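Local structure of yncA (Salmonella typhimurium, 3DR6) at residues 43-46 / 47-51. The protein is a putative acetyltransferase of the GNAT family that probably transfers the acetyl group of acetyl-CoA to an acceptor amine. Sequence-based numbering, arbitrary orientation.
Sequences LAWY and EARQL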
loop_
_atom_site.group_PDB
_atom_site.type_symbol
_atom_site.label_atom_id
_atom_site.label_comp_id
_atom_site.label_asym_id
_atom_site.label_seq_id
_atom_site.Cartn_x
_atom_site.Cartn_y
_atom_site.Cartn_z
ATOM N N LEU C 43 -5.988 -16.147 15.184
ATOM C CA LEU C 43 -6.110 -15.641 16.553
ATOM C C LEU C 43 -5.131 -14.493 16.772
ATOM O O LEU C 43 -5.518 -13.443 17.280
ATOM C CB LEU C 43 -5.876 -16.749 17.589
ATOM C CG LEU C 43 -7.120 -17.485 18.096
ATOM C CD1 LEU C 43 -6.707 -18.608 19.049
ATOM C CD2 LEU C 43 -8.079 -16.530 18.790
ATOM N N ALA C 44 -3.877 -14.705 16.355
ATOM C CA ALA C 44 -2.830 -13.686 16.429
ATOM C C ALA C 44 -3.269 -12.424 15.683
ATOM O O ALA C 44 -3.231 -11.327 16.240
ATOM C CB ALA C 44 -1.509 -14.223 15.862
ATOM N N TRP C 45 -3.705 -12.605 14.438
ATOM C CA TRP C 45 -4.232 -11.519 13.607
ATOM C C TRP C 45 -5.410 -10.802 14.262
ATOM O O TRP C 45 -5.473 -9.568 14.247
ATOM C CB TRP C 45 -4.628 -12.061 12.224
ATOM C CG TRP C 45 -5.453 -11.119 11.357
ATOM C CD1 TRP C 45 -4.981 -10.136 10.532
ATOM C CD2 TRP C 45 -6.883 -11.107 11.217
ATOM N NE1 TRP C 45 -6.026 -9.506 9.897
ATOM C CE2 TRP C 45 -7.204 -10.083 10.291
ATOM C CE3 TRP C 45 -7.926 -11.861 11.783
ATOM C CZ2 TRP C 45 -8.531 -9.782 9.922
ATOM C CZ3 TRP C 45 -9.254 -11.564 11.409
ATOM C CH2 TRP C 45 -9.534 -10.532 10.486
ATOM N N TYR C 46 -6.334 -11.580 14.828
ATOM C CA TYR C 46 -7.507 -11.054 15.525
ATOM C C TYR C 46 -7.102 -10.177 16.713
ATOM O O TYR C 46 -7.608 -9.061 16.870
ATOM C CB TYR C 46 -8.422 -12.200 15.987
ATOM C CG TYR C 46 -9.491 -11.778 16.971
ATOM C CD1 TYR C 46 -10.705 -11.231 16.532
ATOM C CD2 TYR C 46 -9.289 -11.922 18.345
ATOM C CE1 TYR C 46 -11.677 -10.839 17.437
ATOM C CE2 TYR C 46 -10.251 -11.532 19.252
ATOM C CZ TYR C 46 -11.437 -10.987 18.797
ATOM O OH TYR C 46 -12.388 -10.612 19.716
ATOM N N GLU C 47 -6.190 -10.689 17.543
ATOM C CA GLU C 47 -5.696 -9.939 18.702
ATOM C C GLU C 47 -5.017 -8.635 18.299
ATOM O O GLU C 47 -5.270 -7.586 18.888
ATOM C CB GLU C 47 -4.764 -10.807 19.557
ATOM C CG GLU C 47 -5.477 -11.986 20.252
ATOM C CD GLU C 47 -6.508 -11.547 21.302
ATOM O OE1 GLU C 47 -6.363 -10.435 21.865
ATOM O OE2 GLU C 47 -7.453 -12.330 21.575
ATOM N N ALA C 48 -4.160 -8.702 17.290
ATOM C CA ALA C 48 -3.530 -7.509 16.761
ATOM C C ALA C 48 -4.567 -6.452 16.361
ATOM O O ALA C 48 -4.397 -5.266 16.679
ATOM C CB ALA C 48 -2.613 -7.858 15.608
ATOM N N ARG C 49 -5.649 -6.869 15.688
ATOM C CA ARG C 49 -6.724 -5.929 15.317
ATOM C C ARG C 49 -7.370 -5.316 16.548
ATOM O O ARG C 49 -7.578 -4.098 16.601
ATOM C CB ARG C 49 -7.789 -6.583 14.426
ATOM C CG ARG C 49 -7.341 -6.811 13.013
ATOM C CD ARG C 49 -7.171 -5.496 12.261
ATOM N NE ARG C 49 -6.253 -5.592 11.135
ATOM C CZ ARG C 49 -6.619 -5.961 9.909
ATOM N NH1 ARG C 49 -7.873 -6.294 9.667
ATOM N NH2 ARG C 49 -5.730 -6.027 8.924
ATOM N N GLN C 50 -7.686 -6.163 17.533
ATOM C CA GLN C 50 -8.237 -5.698 18.811
ATOM C C GLN C 50 -7.317 -4.658 19.460
ATOM O O GLN C 50 -7.785 -3.643 19.977
ATOM C CB GLN C 50 -8.482 -6.866 19.783
ATOM C CG GLN C 50 -9.428 -7.964 19.264
ATOM C CD GLN C 50 -10.729 -7.406 18.684
ATOM O OE1 GLN C 50 -10.899 -7.302 17.455
ATOM N NE2 GLN C 50 -11.645 -7.029 19.567
ATOM N N LEU C 51 -6.012 -4.921 19.408
ATOM C CA LEU C 51 -4.997 -4.017 19.964
ATOM C C LEU C 51 -5.039 -2.644 19.279
ATOM O O LEU C 51 -4.840 -1.617 19.924
ATOM C CB LEU C 51 -3.598 -4.644 19.834
ATOM C CG LEU C 51 -3.038 -5.692 20.816
ATOM C CD1 LEU C 51 -4.084 -6.618 21.496
ATOM C CD2 LEU C 51 -1.956 -6.535 20.113
HETATM O O HOH W 1 -5.640 -8.329 6.929
#
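Gln50 lies over one face of the Tyr46 ring, its amide plane within 1° of parallel, and its CG makes a CH-pi contact 3.8 Å from the ring centroid. Glutamine suits this place because a flat amide can stack on a ring while its methylenes supply C-H groups; the bend at chi2 (-49°) folds the amide back over the phenol. At the edge of the same ring, in its plane, sits Glu47 OE2, 3.7 Å from Tyr46 CE2, where the aromatic hydrogens carry slight positive charge. The carboxylate stands nearly upright to the ring. Arg49 CG lies over one face of the Trp45 indole, toward its rim, and Trp45 NE1 rests over the centre of the Arg49 guanidinium, 3.6 Å from CZ, with the planes 63° apart. Arginine is long enough to lay its guanidinium beside the indole N-H while NH1 hydrogen-bonds Ser70 OG on strand 64-73. Helix 39-52 packs on the GNAT-fold sheet, where Trp45, Tyr46, Arg49 and Gln50 all touch Val56 of strand 56-61. Its i to i+4 backbone bonds set these spacings: Arg49 N donates to Trp45 O (3.1 Å) and Gln50 N to Tyr46 O (3.0 Å). The tyrosine hydroxyl bonds to the backbone O of Ala9, just after strand 5-8. Tryptophan offers Val56 a broad hydrophobic surface and keeps an N-H for a water, which accepts from NE1 at 3.2 Å and, weakly, from Arg49 NH2.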